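Flavoredoxin (Methanosarcina acetivorans, PDB 3BNK) binds flavin mononucleotide and probably serves in electron transport as an FMN-containing redox protein. Local coordinates at residues M16-L21 with M32-V37; L47-K53 with F127-F133; F71-V77 with M157-L161; F100-L104 with I138-S142. The contacts are given in a common frame with arbitrary orientation. Residue numbers count along the deposited sequence, not the author numbering.

Contact 1 of 4, residues M16-L21 with M32-V37. With FMN (flavin mononucleotide), chain D.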
# COMPACT_ATOMS: atom_id res chain seq x y z
N MET B 16 2.49 2.57 5.84
CA MET B 16 1.60 3.06 4.81
C MET B 16 2.27 4.20 4.04
O MET B 16 3.14 4.89 4.58
CB MET B 16 0.29 3.57 5.41
CG MET B 16 -0.62 2.48 5.94
SD MET B 16 -1.97 3.15 6.93
CE MET B 16 -1.16 3.25 8.54
N PRO B 17 1.84 4.42 2.79
CA PRO B 17 2.24 5.62 2.06
C PRO B 17 1.44 6.82 2.58
O PRO B 17 0.48 6.66 3.33
CB PRO B 17 1.84 5.28 0.63
CG PRO B 17 0.62 4.41 0.80
CD PRO B 17 0.91 3.58 2.00
N VAL B 18 1.83 8.03 2.19
CA VAL B 18 1.09 9.23 2.57
C VAL B 18 0.70 9.98 1.31
O VAL B 18 1.56 10.49 0.57
CB VAL B 18 1.86 10.15 3.55
CG1 VAL B 18 1.11 11.45 3.79
CG2 VAL B 18 2.11 9.43 4.85
N THR B 19 -0.60 10.04 1.08
CA THR B 19 -1.12 10.61 -0.13
C THR B 19 -2.26 11.56 0.20
O THR B 19 -2.83 11.51 1.29
CB THR B 19 -1.54 9.50 -1.17
OG1 THR B 19 -1.63 10.09 -2.46
CG2 THR B 19 -2.89 8.96 -0.89
N LEU B 20 -2.57 12.43 -0.74
CA LEU B 20 -3.75 13.26 -0.65
C LEU B 20 -4.74 12.80 -1.73
O LEU B 20 -4.41 12.72 -2.91
CB LEU B 20 -3.37 14.73 -0.78
CG LEU B 20 -3.27 15.66 0.44
CD1 LEU B 20 -3.59 15.01 1.79
CD2 LEU B 20 -1.94 16.46 0.47
N LEU B 21 -5.94 12.47 -1.29
CA LEU B 21 -6.96 12.00 -2.20
C LEU B 21 -7.87 13.17 -2.57
O LEU B 21 -8.49 13.78 -1.69
CB LEU B 21 -7.77 10.86 -1.54
CG LEU B 21 -8.91 10.17 -2.31
CD1 LEU B 21 -10.00 11.12 -2.68
CD2 LEU B 21 -8.42 9.47 -3.58
N MET B 32 -8.57 14.71 1.17
CA MET B 32 -8.39 14.03 2.44
C MET B 32 -7.07 13.27 2.43
O MET B 32 -6.62 12.80 1.38
CB MET B 32 -9.55 13.08 2.74
CG MET B 32 -9.76 11.98 1.71
SD MET B 32 -10.79 10.64 2.32
CE MET B 32 -9.59 9.51 3.01
N ALA B 33 -6.45 13.13 3.61
CA ALA B 33 -5.23 12.33 3.77
C ALA B 33 -5.56 10.84 3.63
O ALA B 33 -6.58 10.37 4.15
CB ALA B 33 -4.55 12.64 5.10
N LEU B 34 -4.72 10.13 2.87
CA LEU B 34 -5.00 8.73 2.50
C LEU B 34 -3.75 7.85 2.55
O LEU B 34 -2.77 8.13 1.89
CB LEU B 34 -5.66 8.64 1.10
CG LEU B 34 -5.83 7.24 0.49
CD1 LEU B 34 -7.11 6.59 0.95
CD2 LEU B 34 -5.80 7.28 -1.06
N GLY B 35 -3.82 6.78 3.33
CA GLY B 35 -2.72 5.82 3.45
C GLY B 35 -3.11 4.48 2.86
O GLY B 35 -2.24 3.67 2.53
N TRP B 36 -4.42 4.25 2.72
CA TRP B 36 -4.93 3.00 2.14
C TRP B 36 -5.01 3.11 0.61
O TRP B 36 -6.11 3.26 0.05
CB TRP B 36 -6.31 2.63 2.73
CG TRP B 36 -6.32 2.35 4.24
CD1 TRP B 36 -5.33 2.65 5.15
CD2 TRP B 36 -7.39 1.76 5.00
NE1 TRP B 36 -5.71 2.29 6.41
CE2 TRP B 36 -6.97 1.74 6.35
CE3 TRP B 36 -8.66 1.28 4.67
CZ2 TRP B 36 -7.78 1.22 7.38
CZ3 TRP B 36 -9.46 0.76 5.69
CH2 TRP B 36 -9.01 0.74 7.03
N VAL B 37 -3.84 3.07 -0.03
CA VAL B 37 -3.73 3.11 -1.50
C VAL B 37 -2.81 1.99 -1.92
O VAL B 37 -1.75 1.81 -1.32
CB VAL B 37 -2.96 4.32 -2.09
CG1 VAL B 37 -3.65 4.82 -3.40
CG2 VAL B 37 -2.59 5.40 -1.04
N1 FMN D . -9.28 7.86 6.13
C2 FMN D . -9.68 6.84 5.29
O2 FMN D . -10.87 6.60 5.17
N3 FMN D . -8.74 6.12 4.58
C4 FMN D . -7.40 6.42 4.73
O4 FMN D . -6.57 5.76 4.10
C4A FMN D . -6.99 7.44 5.59
N5 FMN D . -5.65 7.75 5.75
C5A FMN D . -5.25 8.77 6.58
C6 FMN D . -3.88 9.06 6.70
C7 FMN D . -3.45 10.10 7.55
C7M FMN D . -2.00 10.45 7.57
C8 FMN D . -4.40 10.84 8.27
C8M FMN D . -4.00 12.11 9.00
C9 FMN D . -5.76 10.55 8.13
C9A FMN D . -6.20 9.53 7.29
N10 FMN D . -7.56 9.23 7.14
C10 FMN D . -7.95 8.18 6.30
C1' FMN D . -8.61 10.08 7.80
C2' FMN D . -9.27 11.07 6.84
O2' FMN D . -8.30 11.67 6.01
C3' FMN D . -9.97 12.19 7.61
O3' FMN D . -11.02 11.71 8.44
C4' FMN D . -10.46 13.29 6.67
O4' FMN D . -10.83 14.40 7.44
C5' FMN D . -11.62 12.90 5.77
O5' FMN D . -11.84 14.04 4.97
P FMN D . -13.26 14.35 4.26
O1P FMN D . -14.36 14.21 5.27
O2P FMN D . -13.46 13.32 3.18
O3P FMN D . -13.29 15.71 3.63

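Contact 2 of 4, residues L47-K53 with F127-F133. With FMN (flavin mononucleotide), chain D.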
# COMPACT_ATOMS: atom_id res chain seq x y z
N LEU B 47 -5.32 1.29 -9.57
CA LEU B 47 -5.04 1.37 -8.13
C LEU B 47 -6.37 1.23 -7.38
O LEU B 47 -7.44 1.24 -7.99
CB LEU B 47 -4.46 2.74 -7.74
CG LEU B 47 -3.34 3.57 -8.35
CD1 LEU B 47 -3.53 5.03 -8.02
CD2 LEU B 47 -1.95 3.12 -7.84
N GLY B 48 -6.29 1.15 -6.06
CA GLY B 48 -7.47 1.15 -5.22
C GLY B 48 -7.26 2.06 -4.04
O GLY B 48 -6.13 2.25 -3.57
N VAL B 49 -8.35 2.61 -3.53
CA VAL B 49 -8.30 3.60 -2.46
C VAL B 49 -9.36 3.26 -1.41
O VAL B 49 -10.55 3.10 -1.75
CB VAL B 49 -8.45 5.02 -3.06
CG1 VAL B 49 -8.97 6.00 -2.05
CG2 VAL B 49 -7.10 5.51 -3.65
N GLY B 50 -8.92 3.12 -0.15
CA GLY B 50 -9.77 2.77 0.98
C GLY B 50 -10.27 3.97 1.77
O GLY B 50 -9.48 4.76 2.31
N VAL B 51 -11.59 4.11 1.83
CA VAL B 51 -12.21 5.34 2.33
C VAL B 51 -13.38 5.03 3.25
O VAL B 51 -14.37 4.43 2.84
CB VAL B 51 -12.66 6.31 1.18
CG1 VAL B 51 -13.10 7.64 1.78
CG2 VAL B 51 -11.54 6.56 0.15
N ASN B 52 -13.25 5.45 4.51
CA ASN B 52 -14.32 5.25 5.48
C ASN B 52 -15.65 5.84 5.04
O ASN B 52 -15.71 6.95 4.50
CB ASN B 52 -13.92 5.77 6.87
CG ASN B 52 -14.73 5.12 7.98
OD1 ASN B 52 -15.87 5.49 8.22
ND2 ASN B 52 -14.14 4.13 8.64
N LYS B 53 -16.71 5.06 5.24
CA LYS B 53 -18.06 5.48 4.89
C LYS B 53 -18.49 6.75 5.63
O LYS B 53 -19.45 7.40 5.22
CB LYS B 53 -19.05 4.34 5.15
CG LYS B 53 -18.88 3.14 4.23
CD LYS B 53 -19.86 2.02 4.58
CE LYS B 53 -20.10 1.15 3.38
NZ LYS B 53 -20.84 -0.08 3.73
N PHE B 127 -17.49 -2.54 1.64
CA PHE B 127 -17.25 -3.38 2.80
C PHE B 127 -17.96 -2.70 3.97
O PHE B 127 -18.46 -1.59 3.81
CB PHE B 127 -15.74 -3.59 3.01
CG PHE B 127 -15.05 -4.16 1.79
CD1 PHE B 127 -14.29 -3.34 0.96
CD2 PHE B 127 -15.22 -5.50 1.45
CE1 PHE B 127 -13.68 -3.87 -0.18
CE2 PHE B 127 -14.62 -6.03 0.30
CZ PHE B 127 -13.84 -5.21 -0.51
N PRO B 128 -18.04 -3.38 5.14
CA PRO B 128 -18.88 -2.87 6.24
C PRO B 128 -18.71 -1.39 6.62
O PRO B 128 -19.71 -0.69 6.80
CB PRO B 128 -18.50 -3.77 7.42
CG PRO B 128 -18.08 -5.07 6.78
CD PRO B 128 -17.41 -4.68 5.48
N THR B 129 -17.45 -0.93 6.75
CA THR B 129 -17.16 0.43 7.24
C THR B 129 -16.49 1.36 6.19
O THR B 129 -16.33 2.56 6.44
CB THR B 129 -16.31 0.40 8.55
OG1 THR B 129 -15.04 -0.21 8.31
CG2 THR B 129 -17.03 -0.37 9.68
N ASN B 130 -16.12 0.81 5.03
CA ASN B 130 -15.33 1.52 4.03
C ASN B 130 -15.77 1.20 2.60
O ASN B 130 -16.27 0.11 2.33
CB ASN B 130 -13.84 1.13 4.13
CG ASN B 130 -13.24 1.42 5.50
OD1 ASN B 130 -13.55 0.75 6.48
ND2 ASN B 130 -12.37 2.43 5.56
N TYR B 131 -15.56 2.14 1.70
CA TYR B 131 -15.49 1.80 0.29
C TYR B 131 -14.03 1.60 -0.12
O TYR B 131 -13.12 2.19 0.48
CB TYR B 131 -16.12 2.88 -0.60
CG TYR B 131 -17.58 3.09 -0.30
CD1 TYR B 131 -17.98 4.14 0.52
CD2 TYR B 131 -18.55 2.23 -0.82
CE1 TYR B 131 -19.33 4.34 0.82
CE2 TYR B 131 -19.90 2.42 -0.52
CZ TYR B 131 -20.27 3.48 0.30
OH TYR B 131 -21.60 3.68 0.60
N PHE B 132 -13.83 0.74 -1.12
CA PHE B 132 -12.58 0.65 -1.84
C PHE B 132 -12.90 0.93 -3.31
O PHE B 132 -13.49 0.09 -4.02
CB PHE B 132 -11.91 -0.71 -1.61
CG PHE B 132 -10.41 -0.72 -1.89
CD1 PHE B 132 -9.51 -0.13 -1.00
CD2 PHE B 132 -9.91 -1.38 -3.01
CE1 PHE B 132 -8.12 -0.16 -1.24
CE2 PHE B 132 -8.51 -1.43 -3.26
CZ PHE B 132 -7.63 -0.82 -2.37
N PHE B 133 -12.54 2.14 -3.74
CA PHE B 133 -12.74 2.61 -5.11
C PHE B 133 -11.57 2.17 -5.99
O PHE B 133 -10.44 2.65 -5.81
CB PHE B 133 -12.82 4.15 -5.14
CG PHE B 133 -14.02 4.74 -4.45
CD1 PHE B 133 -13.88 5.42 -3.24
CD2 PHE B 133 -15.30 4.64 -5.02
CE1 PHE B 133 -14.99 5.98 -2.60
CE2 PHE B 133 -16.41 5.21 -4.40
CZ PHE B 133 -16.26 5.88 -3.18
N1 FMN D . -9.28 7.86 6.13
C2 FMN D . -9.68 6.84 5.29
O2 FMN D . -10.87 6.60 5.17
N3 FMN D . -8.74 6.12 4.58
C4 FMN D . -7.40 6.42 4.73
O4 FMN D . -6.57 5.76 4.10
C4A FMN D . -6.99 7.44 5.59
N5 FMN D . -5.65 7.75 5.75
C5A FMN D . -5.25 8.77 6.58
C6 FMN D . -3.88 9.06 6.70
C7 FMN D . -3.45 10.10 7.55
C7M FMN D . -2.00 10.45 7.57
C8 FMN D . -4.40 10.84 8.27
C8M FMN D . -4.00 12.11 9.00
C9 FMN D . -5.76 10.55 8.13
C9A FMN D . -6.20 9.53 7.29
N10 FMN D . -7.56 9.23 7.14
C10 FMN D . -7.95 8.18 6.30
C1' FMN D . -8.61 10.08 7.80
C2' FMN D . -9.27 11.07 6.84
O2' FMN D . -8.30 11.67 6.01
C3' FMN D . -9.97 12.19 7.61
O3' FMN D . -11.02 11.71 8.44
C4' FMN D . -10.46 13.29 6.67
O4' FMN D . -10.83 14.40 7.44
C5' FMN D . -11.62 12.90 5.77
O5' FMN D . -11.84 14.04 4.97
P FMN D . -13.26 14.35 4.26
O1P FMN D . -14.36 14.21 5.27
O2P FMN D . -13.46 13.32 3.18
O3P FMN D . -13.29 15.71 3.63
O HOH W 1 -10.88 3.90 7.95

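Contact 3 of 4, residues F71-V77 with M157-L161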
# COMPACT_ATOMS: atom_id res chain seq x y z
N PHE B 71 0.94 13.03 -4.20
CA PHE B 71 2.05 12.72 -3.29
C PHE B 71 2.71 13.98 -2.76
O PHE B 71 3.46 14.61 -3.48
CB PHE B 71 3.11 11.83 -3.98
CG PHE B 71 2.66 10.42 -4.21
CD1 PHE B 71 1.85 10.10 -5.30
CD2 PHE B 71 3.05 9.40 -3.34
CE1 PHE B 71 1.42 8.80 -5.53
CE2 PHE B 71 2.63 8.09 -3.54
CZ PHE B 71 1.80 7.79 -4.64
N PRO B 72 2.46 14.34 -1.49
CA PRO B 72 3.19 15.48 -0.94
C PRO B 72 4.65 15.13 -0.63
O PRO B 72 4.99 13.96 -0.41
CB PRO B 72 2.41 15.80 0.34
CG PRO B 72 1.88 14.45 0.79
CD PRO B 72 1.53 13.74 -0.50
N TYR B 73 5.52 16.14 -0.62
CA TYR B 73 6.87 15.97 -0.07
C TYR B 73 6.85 16.24 1.45
O TYR B 73 5.86 16.74 1.98
CB TYR B 73 7.91 16.84 -0.82
CG TYR B 73 7.55 18.30 -0.89
CD1 TYR B 73 7.98 19.20 0.09
CD2 TYR B 73 6.78 18.79 -1.93
CE1 TYR B 73 7.65 20.54 0.04
CE2 TYR B 73 6.44 20.15 -2.00
CZ TYR B 73 6.87 21.01 -1.01
OH TYR B 73 6.54 22.34 -1.08
N SER B 74 7.93 15.87 2.14
CA SER B 74 7.95 15.92 3.62
C SER B 74 7.66 17.29 4.24
O SER B 74 6.98 17.38 5.26
CB SER B 74 9.25 15.32 4.18
OG SER B 74 10.37 16.15 3.92
N GLY B 75 8.15 18.36 3.62
CA GLY B 75 7.88 19.72 4.10
C GLY B 75 6.41 20.15 4.06
O GLY B 75 6.05 21.18 4.62
N MET B 76 5.56 19.36 3.41
CA MET B 76 4.11 19.61 3.42
C MET B 76 3.37 18.84 4.53
O MET B 76 2.13 18.78 4.51
CB MET B 76 3.48 19.25 2.07
CG MET B 76 3.95 20.08 0.89
SD MET B 76 3.41 19.34 -0.68
CE MET B 76 1.63 19.56 -0.54
N VAL B 77 4.12 18.25 5.47
CA VAL B 77 3.54 17.44 6.56
C VAL B 77 2.28 18.04 7.19
O VAL B 77 1.27 17.35 7.30
CB VAL B 77 4.57 17.04 7.70
CG1 VAL B 77 5.70 16.22 7.15
CG2 VAL B 77 5.14 18.26 8.44
N MET B 157 11.50 13.01 -4.79
CA MET B 157 10.12 13.19 -4.31
C MET B 157 10.04 13.50 -2.82
O MET B 157 9.20 14.30 -2.40
CB MET B 157 9.29 11.95 -4.62
CG MET B 157 9.13 11.70 -6.11
SD MET B 157 8.22 10.21 -6.52
CE MET B 157 6.71 10.44 -5.59
N ASP B 158 10.92 12.87 -2.05
CA ASP B 158 10.92 12.95 -0.58
C ASP B 158 9.51 12.78 0.03
O ASP B 158 9.02 13.67 0.75
CB ASP B 158 11.60 14.25 -0.10
CG ASP B 158 11.79 14.31 1.42
OD1 ASP B 158 11.54 15.39 2.00
OD2 ASP B 158 12.18 13.28 2.02
N PRO B 159 8.85 11.63 -0.26
CA PRO B 159 7.49 11.44 0.24
C PRO B 159 7.46 11.06 1.71
O PRO B 159 8.49 10.64 2.28
CB PRO B 159 6.98 10.27 -0.60
CG PRO B 159 8.18 9.44 -0.81
CD PRO B 159 9.30 10.45 -1.03
N LEU B 160 6.28 11.18 2.30
CA LEU B 160 6.05 10.75 3.68
C LEU B 160 5.53 9.31 3.76
O LEU B 160 5.00 8.78 2.79
CB LEU B 160 5.08 11.71 4.38
CG LEU B 160 5.63 13.11 4.60
CD1 LEU B 160 4.49 14.10 4.83
CD2 LEU B 160 6.65 13.08 5.77
N LEU B 161 5.74 8.70 4.93
CA LEU B 161 5.29 7.36 5.30
C LEU B 161 4.50 7.48 6.59
O LEU B 161 4.68 8.43 7.36
CB LEU B 161 6.47 6.40 5.53
CG LEU B 161 7.55 6.33 4.46
CD1 LEU B 161 8.75 5.54 4.97
CD2 LEU B 161 7.02 5.72 3.16
O HOH W 2 6.57 13.24 -2.72
O HOH W 3 4.05 11.62 0.73

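Contact 4 of 4, residues F100-L104 with I138-S142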
# COMPACT_ATOMS: atom_id res chain seq x y z
N PHE B 100 -5.26 22.02 -9.91
CA PHE B 100 -5.37 21.85 -11.36
C PHE B 100 -6.15 20.58 -11.70
O PHE B 100 -6.16 19.61 -10.94
CB PHE B 100 -3.98 21.90 -12.04
CG PHE B 100 -3.17 20.62 -11.90
CD1 PHE B 100 -3.06 19.73 -12.97
CD2 PHE B 100 -2.50 20.32 -10.72
CE1 PHE B 100 -2.32 18.55 -12.86
CE2 PHE B 100 -1.74 19.15 -10.60
CZ PHE B 100 -1.67 18.26 -11.68
N TYR B 101 -6.83 20.62 -12.84
CA TYR B 101 -7.57 19.49 -13.35
C TYR B 101 -6.90 18.97 -14.61
O TYR B 101 -6.00 19.63 -15.16
CB TYR B 101 -9.02 19.89 -13.63
CG TYR B 101 -9.84 20.12 -12.37
CD1 TYR B 101 -9.88 21.38 -11.75
CD2 TYR B 101 -10.56 19.08 -11.78
CE1 TYR B 101 -10.63 21.60 -10.59
CE2 TYR B 101 -11.33 19.29 -10.62
CZ TYR B 101 -11.35 20.55 -10.03
OH TYR B 101 -12.09 20.78 -8.88
N GLY B 102 -7.31 17.78 -15.03
CA GLY B 102 -6.73 17.13 -16.20
C GLY B 102 -7.79 16.59 -17.13
O GLY B 102 -8.89 17.13 -17.19
N GLU B 103 -7.46 15.49 -17.80
CA GLU B 103 -8.28 14.91 -18.89
C GLU B 103 -9.69 14.49 -18.45
O GLU B 103 -10.64 14.55 -19.24
CB GLU B 103 -7.56 13.73 -19.55
CG GLU B 103 -6.26 14.09 -20.29
CD GLU B 103 -5.45 12.86 -20.75
OE1 GLU B 103 -5.96 11.72 -20.70
OE2 GLU B 103 -4.29 13.05 -21.20
N LEU B 104 -9.81 14.07 -17.19
CA LEU B 104 -11.10 13.62 -16.65
C LEU B 104 -11.95 14.80 -16.18
O LEU B 104 -13.12 14.62 -15.88
CB LEU B 104 -10.90 12.62 -15.52
CG LEU B 104 -10.18 11.31 -15.84
CD1 LEU B 104 -10.12 10.44 -14.61
CD2 LEU B 104 -10.82 10.53 -17.03
N ILE B 138 -5.53 7.07 -15.62
CA ILE B 138 -5.70 7.48 -17.01
C ILE B 138 -4.64 8.50 -17.40
O ILE B 138 -4.21 8.52 -18.55
CB ILE B 138 -7.14 7.97 -17.31
CG1 ILE B 138 -7.44 9.28 -16.61
CG2 ILE B 138 -8.18 6.86 -17.00
CD1 ILE B 138 -7.22 10.53 -17.50
N ALA B 139 -4.22 9.31 -16.44
CA ALA B 139 -3.10 10.24 -16.66
C ALA B 139 -2.29 10.38 -15.38
O ALA B 139 -2.83 10.34 -14.27
CB ALA B 139 -3.60 11.60 -17.15
N ALA B 140 -0.98 10.52 -15.57
CA ALA B 140 -0.04 10.75 -14.49
C ALA B 140 0.80 11.97 -14.80
O ALA B 140 1.25 12.16 -15.93
CB ALA B 140 0.84 9.53 -14.26
N TYR B 141 0.99 12.80 -13.78
CA TYR B 141 1.71 14.07 -13.89
C TYR B 141 2.83 14.16 -12.86
O TYR B 141 2.65 13.85 -11.68
CB TYR B 141 0.75 15.26 -13.67
CG TYR B 141 -0.51 15.23 -14.52
CD1 TYR B 141 -1.62 14.50 -14.13
CD2 TYR B 141 -0.57 15.96 -15.72
CE1 TYR B 141 -2.78 14.47 -14.92
CE2 TYR B 141 -1.73 15.94 -16.51
CZ TYR B 141 -2.82 15.19 -16.10
OH TYR B 141 -3.96 15.18 -16.87
N SER B 142 3.99 14.61 -13.32
CA SER B 142 5.03 15.06 -12.41
C SER B 142 5.72 16.30 -12.98
O SER B 142 5.13 17.05 -13.77
CB SER B 142 6.04 13.95 -12.12
OG SER B 142 6.90 14.32 -11.05

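Contact 1 of 4, residues M16-L21 with M32-V37
Two strands of an antiparallel beta hairpin, 16-25 and 28-41, meet here in the split-barrel-like sheet of the flavin reductase family, and the second lines the FMN site. Met16 sets its SD 4.7 Å from the centroid of the Trp36 five-membered ring, at the ring edge, a Met-aromatic contact. Pro17 packs CG against Val37 CG2 (3.8 Å), and its O receives a CA-H...O contact from Gly35 CA (3.3 Å). Val18 turns away. Regular pairing starts at Thr19, whose N and O bond Leu34 O (3.0 Å) and Leu34 N (2.8 Å); its OG1 bonds Asn70 O on strand 66-71. Leu20 lies opposite Ala33 in a non-hydrogen-bonded pair. Leu21 closes a second hydrogen-bonded pair with Met32 and rests CB on Leu34 CB (4.0 Å). The backbone of 33-36 also serves the flavin: Ala33 O, within the paired part, accepts from FMN O2' (2.8 Å), and past Leu34, where the pairing with 16-21 stops, Gly35 N and Trp36 N both donate to FMN O4, each at 3.0 Å.

Contact 2 of 4, residues L47-K53 with F127-F133
Phe132 lays its ring flat against the backbone of Gly48 and Val49, with CZ 3.3 Å from Gly48 C. A CB on Gly48 would stand 2.0 Å from Phe132 CE2, so the ring can lie this close because residue 48 has no side chain. In the dimer the same ring meets Phe132 of the second subunit, their planes nearly parallel.

The strands run antiparallel at 158°. Val49 and Phe133 form one hydrogen-bonded pair (Val49 N to Phe133 O 3.1 Å, Phe133 N to Val49 O 3.0 Å). Val51 and Tyr131 form the next (Val51 N to Tyr131 O 2.8 Å, Tyr131 N to Val51 O 2.8 Å). Beyond them Lys53 N donates to Thr129 O (2.8 Å). The Lys53 side chain reaches back over Tyr131, placing CE 4.2 Å from the ring centroid in a CH-pi contact, and its NZ bonds Phe127 O (2.8 Å) and forms a salt bridge with Glu126. Asn52 OD1 accepts from Ser54 N; Asn52 ND2 and Asn130 ND2 share a water, the former weakly, while Asn130 OD1 accepts from Ala42 N of the second subunit.

Backbone atoms of strand 46-52 bind the flavin pyrimidine: FMN N3 donates to Gly50 O and Asn52 N donates to FMN O2, both at 2.7 Å. The strand thus forms one wall of the FMN site at the dimer interface, in keeping with the flavin reductase-like fold.

Contact 3 of 4, residues F71-V77 with M157-L161
This contact joins two connections of the flavin reductase-like fold: the loop from strand 66-71 into helix 77-83, which includes a short 3-10 turn at Ser74-Gly75, and the turn from helix 154-157 into strand 160-163. Direct polar contacts centre on Ser74 and Asp158. Asp158 leaves the helix with positive phi and presents its carbonyl to the loop, where Ser74 N makes a weak hydrogen bond to Asp158 O (2.8 Å). Ser74 OG donates to Asp158 OD1 at a very short 2.4 Å. Tyr73 CA adds a CA-H...O contact to Asp158 O at 3.3 Å.

Apolar packing runs along the 71-77 segment. Before Ser74, Phe71 CB meets Met157 CE at 4.2 Å; at Ser74 itself CB meets Leu160 CD2 (3.8 Å), and beyond it Val77 CG1 meets Leu160 CD1 (3.4 Å). The second subunit adds cover, its Tyr14 packing on Met157 and Pro159 and its Ala176 on Val77.

Two waters bridge the backbones. One can donate to Met157 O and weakly to Pro72 O, though more acceptors are in reach than it has protons. The other donates to Pro72 O and accepts from Leu160 N, each at 2.8 Å.

Contact 4 of 4, residues F100-L104 with I138-S142
The loop 100-104 and strand 138-142 run in nearly opposite directions, their end-to-end vectors 164° apart, but they do not pair as strands: the nearest CA atoms, those of Glu103 and Ala139, are still 7.3 Å apart, and side chains bridge the gap. Ile138 and Ala139 both face Glu118 on the neighbouring strand 115-126, a classic beta bulge, and both direct CA-to-CB toward the loop. This end of strand 130-142 belongs to the main antiparallel sheet, which runs on into the second subunit through Ala140, Tyr141 and Ser142, so the loop packs beside an intersubunit sheet. At the start of 100-104, Phe100 points a ring edge at the face of Tyr141, a T-shaped stack with centroids 5.5 Å apart and planes at 86°. The Tyr141 hydroxyl reaches Gly102, OH lying 3.5 Å from Gly102 CA; a CB there would clash with this oxygen. That hydroxyl is hydrogen-bonded to Glu118, whose carboxylate also accepts from Leu104 N and so ties loop and sheet together. Glu103 forms a salt bridge through OE2 with Lys6 of the second subunit, while its OE1 passes 3.6 Å from Ile138 CD1. Leu104 sets CG 3.5 Å from the same Ile138 CD1.

Overall arrangement
From the N terminus, contact 1 closes first, a local hairpin of strands 16-25 and 28-41 finished before any other contact opens. Strand 46-52 follows directly and lies beside 28-41, so contact 2 touches contact 1, and both meet the same FMN. Contact 2 spans 73 residues to reach strand 130-142. Contact 3 opens inside that span, at 71-77, and closes beyond it at 157-161, so the two cross; contact 3 lies across the chain's centre from contact 2 but touches contact 1, mainly through Val18. Contact 4 is nested within contact 3's loop and crosses contact 2, sharing strand 130-142. All four reach one sheet and touch the second subunit.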